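Local atomic coordinates of uncharacterized protein (Helicobacter pylori, PDB entry 4O5J), a protein that probably acts as a sialic acid-binding adhesin (SabA), an outer membrane protein whose extracellular domain would attach the bacterium to sialylated glycans. Residues 51-54 with 58-61; 286-291 with 370-375. All blocks are in the same frame, centred on the assembly; numbering follows the deposited sequence.

Interaction 1: 51-54 with 58-61; sequences IQNA and ELVN
L59 meets N53 through its CD2 methyl, a van der Waals contact against the carboxamide. This methyl lies 3.8 Å from N53 OD1 and 3.9 Å from N53 CG, so one branch of the leucine rests against the amide group and no other part of L59 comes as near. The two side chains approach at a slant. L59 CG stands anti to its backbone N (chi1 175°), which carries the branched end out toward the preceding helix.

A second set of contacts joins a methyl to the backbone. V60 CG2 sits 3.8 Å from the carbonyl oxygen of N53 and equally 3.8 Å from A54 O, touching two successive carbonyls of the last helical turn. V60 CG1 takes the place anti to the backbone N (chi1 173°), and CG2 is thereby brought round to the side of these oxygens.

Hydrogen bonding is supplied from beyond the two segments. N53 OD1 accepts a bond from Q49 NE2, one turn earlier, while N53 ND2 has a second partner on helix 343-396; together they hold the amide in place beside the leucine methyl. The A54 carbonyl oxygen, near the helix end, is taken up by Q278 NE2, and N56 OD1 in the connection receives the backbone N-H of L59.

The nearest backbone pair, A54 and V60, has CA atoms 6.8 Å apart. Helix 29-54 ends here and helix 57-76 starts almost at once: the arrangement is that of two consecutive helices joined by a short connection, 55-56, in the elongated helical part of the adhesion domain.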
loop_
_atom_site.group_PDB
_atom_site.type_symbol
_atom_site.label_atom_id
_atom_site.label_comp_id
_atom_site.label_asym_id
_atom_site.label_seq_id
_atom_site.Cartn_x
_atom_site.Cartn_y
_atom_site.Cartn_z
ATOM N N ILE A 51 8.698 30.137 13.952
ATOM C CA ILE A 51 8.473 30.581 15.328
ATOM C C ILE A 51 7.073 31.152 15.442
ATOM O O ILE A 51 6.345 30.921 16.409
ATOM C CB ILE A 51 9.525 31.627 15.748
ATOM C CG1 ILE A 51 10.912 30.964 15.768
ATOM C CG2 ILE A 51 9.132 32.352 17.078
ATOM C CD1 ILE A 51 12.037 31.942 16.095
ATOM N N GLN A 52 6.687 31.935 14.466
ATOM C CA GLN A 52 5.349 32.488 14.511
ATOM C C GLN A 52 4.293 31.340 14.430
ATOM O O GLN A 52 3.287 31.359 15.137
ATOM C CB GLN A 52 5.211 33.527 13.408
ATOM C CG GLN A 52 3.819 34.042 13.268
ATOM C CD GLN A 52 3.610 34.755 11.964
ATOM O OE1 GLN A 52 4.317 35.752 11.653
ATOM N NE2 GLN A 52 2.630 34.258 11.168
ATOM N N ASN A 53 4.562 30.340 13.603
ATOM C CA ASN A 53 3.653 29.197 13.470
ATOM C C ASN A 53 3.478 28.476 14.806
ATOM O O ASN A 53 2.355 28.187 15.195
ATOM C CB ASN A 53 4.155 28.219 12.438
ATOM C CG ASN A 53 3.973 28.735 11.023
ATOM O OD1 ASN A 53 3.367 29.776 10.809
ATOM N ND2 ASN A 53 4.501 28.007 10.055
ATOM N N ALA A 54 4.584 28.249 15.527
ATOM C CA ALA A 54 4.542 27.515 16.774
ATOM C C ALA A 54 3.748 28.315 17.780
ATOM O O ALA A 54 3.014 27.746 18.550
ATOM C CB ALA A 54 5.932 27.231 17.307
ATOM N N GLU A 58 -4.264 28.846 17.211
ATOM C CA GLU A 58 -5.295 28.435 16.326
ATOM C C GLU A 58 -4.755 27.496 15.236
ATOM O O GLU A 58 -5.375 26.475 14.901
ATOM C CB GLU A 58 -5.898 29.670 15.732
ATOM C CG GLU A 58 -7.083 29.367 14.861
ATOM C CD GLU A 58 -7.787 30.626 14.421
ATOM O OE1 GLU A 58 -8.419 30.580 13.337
ATOM O OE2 GLU A 58 -7.710 31.654 15.153
ATOM N N LEU A 59 -3.591 27.840 14.695
ATOM C CA LEU A 59 -2.994 27.046 13.619
ATOM C C LEU A 59 -2.537 25.721 14.177
ATOM O O LEU A 59 -2.703 24.701 13.544
ATOM C CB LEU A 59 -1.822 27.773 13.018
ATOM C CG LEU A 59 -1.018 27.035 11.966
ATOM C CD1 LEU A 59 -1.807 26.579 10.715
ATOM C CD2 LEU A 59 0.158 27.904 11.563
ATOM N N VAL A 60 -1.969 25.731 15.378
ATOM C CA VAL A 60 -1.542 24.472 15.989
ATOM C C VAL A 60 -2.733 23.543 16.210
ATOM O O VAL A 60 -2.718 22.394 15.787
ATOM C CB VAL A 60 -0.795 24.711 17.295
ATOM C CG1 VAL A 60 -0.493 23.392 18.022
ATOM C CG2 VAL A 60 0.477 25.472 16.982
ATOM N N ASN A 61 -3.787 24.045 16.815
ATOM C CA ASN A 61 -4.995 23.227 17.036
ATOM C C ASN A 61 -5.669 22.793 15.749
ATOM O O ASN A 61 -6.182 21.667 15.623
ATOM C CB ASN A 61 -5.972 23.992 17.923
ATOM C CG ASN A 61 -5.472 24.108 19.336
ATOM O OD1 ASN A 61 -4.577 23.345 19.748
ATOM N ND2 ASN A 61 -6.029 25.056 20.094
#

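Interaction 2: 286-291 with 370-375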
loop_
_atom_site.group_PDB
_atom_site.type_symbol
_atom_site.label_atom_id
_atom_site.label_comp_id
_atom_site.label_asym_id
_atom_site.label_seq_id
_atom_site.Cartn_x
_atom_site.Cartn_y
_atom_site.Cartn_z
ATOM N N ASP A 286 5.194 14.885 20.945
ATOM C CA ASP A 286 4.174 13.895 20.552
ATOM C C ASP A 286 3.472 14.287 19.270
ATOM O O ASP A 286 3.226 13.420 18.431
ATOM C CB ASP A 286 3.123 13.630 21.671
ATOM C CG ASP A 286 3.657 12.659 22.769
ATOM O OD1 ASP A 286 4.686 11.969 22.496
ATOM O OD2 ASP A 286 3.064 12.578 23.919
ATOM N N ILE A 287 3.123 15.569 19.118
ATOM C CA ILE A 287 2.416 15.985 17.925
ATOM C C ILE A 287 3.363 15.789 16.738
ATOM O O ILE A 287 2.913 15.446 15.653
ATOM C CB ILE A 287 1.872 17.432 18.012
ATOM C CG1 ILE A 287 0.899 17.710 16.860
ATOM C CG2 ILE A 287 2.997 18.462 18.039
ATOM C CD1 ILE A 287 0.299 19.101 16.956
ATOM N N TYR A 288 4.669 15.958 16.965
ATOM C CA TYR A 288 5.625 15.802 15.880
ATOM C C TYR A 288 5.720 14.339 15.419
ATOM O O TYR A 288 5.614 14.017 14.230
ATOM C CB TYR A 288 6.963 16.346 16.302
ATOM C CG TYR A 288 7.972 16.445 15.188
ATOM C CD1 TYR A 288 7.574 16.589 13.866
ATOM C CD2 TYR A 288 9.331 16.459 15.464
ATOM C CE1 TYR A 288 8.508 16.672 12.834
ATOM C CE2 TYR A 288 10.262 16.551 14.460
ATOM C CZ TYR A 288 9.846 16.658 13.144
ATOM O OH TYR A 288 10.789 16.779 12.171
ATOM N N THR A 289 5.877 13.443 16.374
ATOM C CA THR A 289 5.876 12.030 16.107
ATOM C C THR A 289 4.585 11.620 15.454
ATOM O O THR A 289 4.587 10.861 14.493
ATOM C CB THR A 289 6.005 11.263 17.422
ATOM O OG1 THR A 289 7.199 11.692 18.049
ATOM C CG2 THR A 289 6.091 9.773 17.185
ATOM N N PHE A 290 3.480 12.116 15.981
ATOM C CA PHE A 290 2.165 11.830 15.424
ATOM C C PHE A 290 2.136 12.180 13.923
ATOM O O PHE A 290 1.778 11.360 13.064
ATOM C CB PHE A 290 1.132 12.665 16.178
ATOM C CG PHE A 290 -0.293 12.337 15.843
ATOM C CD1 PHE A 290 -0.659 11.054 15.466
ATOM C CD2 PHE A 290 -1.284 13.321 15.920
ATOM C CE1 PHE A 290 -1.987 10.749 15.158
ATOM C CE2 PHE A 290 -2.614 13.011 15.619
ATOM C CZ PHE A 290 -2.969 11.740 15.258
ATOM N N ALA A 291 2.565 13.387 13.606
ATOM C CA ALA A 291 2.554 13.896 12.209
ATOM C C ALA A 291 3.520 13.112 11.309
ATOM O O ALA A 291 3.120 12.681 10.221
ATOM C CB ALA A 291 2.846 15.405 12.200
ATOM N N ASP A 370 7.505 22.759 13.564
ATOM C CA ASP A 370 7.816 24.079 14.135
ATOM C C ASP A 370 7.533 24.108 15.649
ATOM O O ASP A 370 8.287 24.708 16.423
ATOM C CB ASP A 370 6.978 25.149 13.462
ATOM C CG ASP A 370 7.353 25.360 11.954
ATOM O OD1 ASP A 370 8.507 25.031 11.531
ATOM O OD2 ASP A 370 6.495 25.873 11.177
ATOM N N VAL A 371 6.425 23.506 16.065
ATOM C CA VAL A 371 6.098 23.380 17.514
ATOM C C VAL A 371 7.236 22.670 18.187
ATOM O O VAL A 371 7.715 23.113 19.206
ATOM C CB VAL A 371 4.763 22.648 17.746
ATOM C CG1 VAL A 371 4.550 22.251 19.229
ATOM C CG2 VAL A 371 3.612 23.513 17.242
ATOM N N TYR A 372 7.718 21.591 17.591
ATOM C CA TYR A 372 8.817 20.872 18.203
ATOM C C TYR A 372 10.139 21.647 18.246
ATOM O O TYR A 372 10.889 21.525 19.199
ATOM C CB TYR A 372 9.025 19.590 17.479
ATOM C CG TYR A 372 10.134 18.742 18.036
ATOM C CD1 TYR A 372 10.008 18.092 19.267
ATOM C CD2 TYR A 372 11.312 18.567 17.313
ATOM C CE1 TYR A 372 11.034 17.298 19.746
ATOM C CE2 TYR A 372 12.348 17.791 17.788
ATOM C CZ TYR A 372 12.190 17.146 18.972
ATOM O OH TYR A 372 13.233 16.374 19.413
ATOM N N ASN A 373 10.445 22.399 17.201
ATOM C CA ASN A 373 11.700 23.120 17.104
ATOM C C ASN A 373 11.688 24.535 17.690
ATOM O O ASN A 373 12.695 25.250 17.589
ATOM C CB ASN A 373 12.131 23.198 15.644
ATOM C CG ASN A 373 12.540 21.866 15.130
ATOM O OD1 ASN A 373 12.066 21.425 14.138
ATOM N ND2 ASN A 373 13.387 21.197 15.862
ATOM N N LEU A 374 10.574 24.920 18.316
ATOM C CA LEU A 374 10.411 26.309 18.751
ATOM C C LEU A 374 11.597 26.844 19.495
ATOM O O LEU A 374 12.192 27.844 19.129
ATOM C CB LEU A 374 9.187 26.397 19.652
ATOM C CG LEU A 374 8.917 27.802 20.261
ATOM C CD1 LEU A 374 9.065 28.879 19.105
ATOM C CD2 LEU A 374 7.409 27.915 20.741
ATOM N N LYS A 375 11.980 26.141 20.529
ATOM C CA LYS A 375 13.208 26.561 21.279
ATOM C C LYS A 375 14.467 26.699 20.440
ATOM O O LYS A 375 15.201 27.665 20.552
ATOM C CB LYS A 375 13.547 25.638 22.469
ATOM C CG LYS A 375 12.816 25.910 23.768
ATOM C CD LYS A 375 12.028 27.224 23.705
ATOM C CE LYS A 375 10.702 27.217 24.489
ATOM N NZ LYS A 375 10.002 28.541 24.384
#
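Y288 CD2 lies over one face of the Y372 ring, toward its CG-CD2 side, and comes within 3.4 Å of Y372 CD2 and 3.5 Å of Y372 CG. Relative to the Y288 ring the approach is oblique. The ring planes are inclined by 34° with centroids 5.1 Å apart, too tilted for a parallel stack and too flat for a T-shaped pair. Y288 CE2 follows at 3.6 Å from Y372 CD2, so the CD2-CE2 side of the Y288 ring carries most of the contact.

Both tyrosines have CG anti to the backbone N (chi1 -171° in Y288, -179° in Y372), which extends the rings from their helices; the CA atoms of Y288 and Y372, the nearest pair across the two segments, are 6.4 Å apart. Deeper in the interface, I287 CG2 meets V371 CG1 at 4.3 Å. Y288 lies in addition against L365 and R369, one to two turns back on helix 343-396.

Between the two segments the contact is therefore van der Waals in character: the tyrosines meet through ring carbons and CB at the more open margin, with their hydroxyls taking no part, while I287 and V371 form its buried apolar side.

In the fold
Interaction 1 and interaction 2 lie with their centres about 11 Å apart, on the same side of the chain's centre, and helix 343-396 ties them together. From 370-375, D370 OD2 receives N53 ND2 at 3.1 Å, a probable hydrogen bond, while D370 OD1 is bonded to S50 OG. Apolar contacts run beside it: A54 CB approaches L374 CD2 at 3.8 Å, and V60 CG2 meets V371 CG2 at 3.7 Å. V371 is thus the residue shared by the two contacts, joining the junction of helices 29-54 and 57-76 to helix 281-309. Both contacts belong to the helical framework of the adhesion domain.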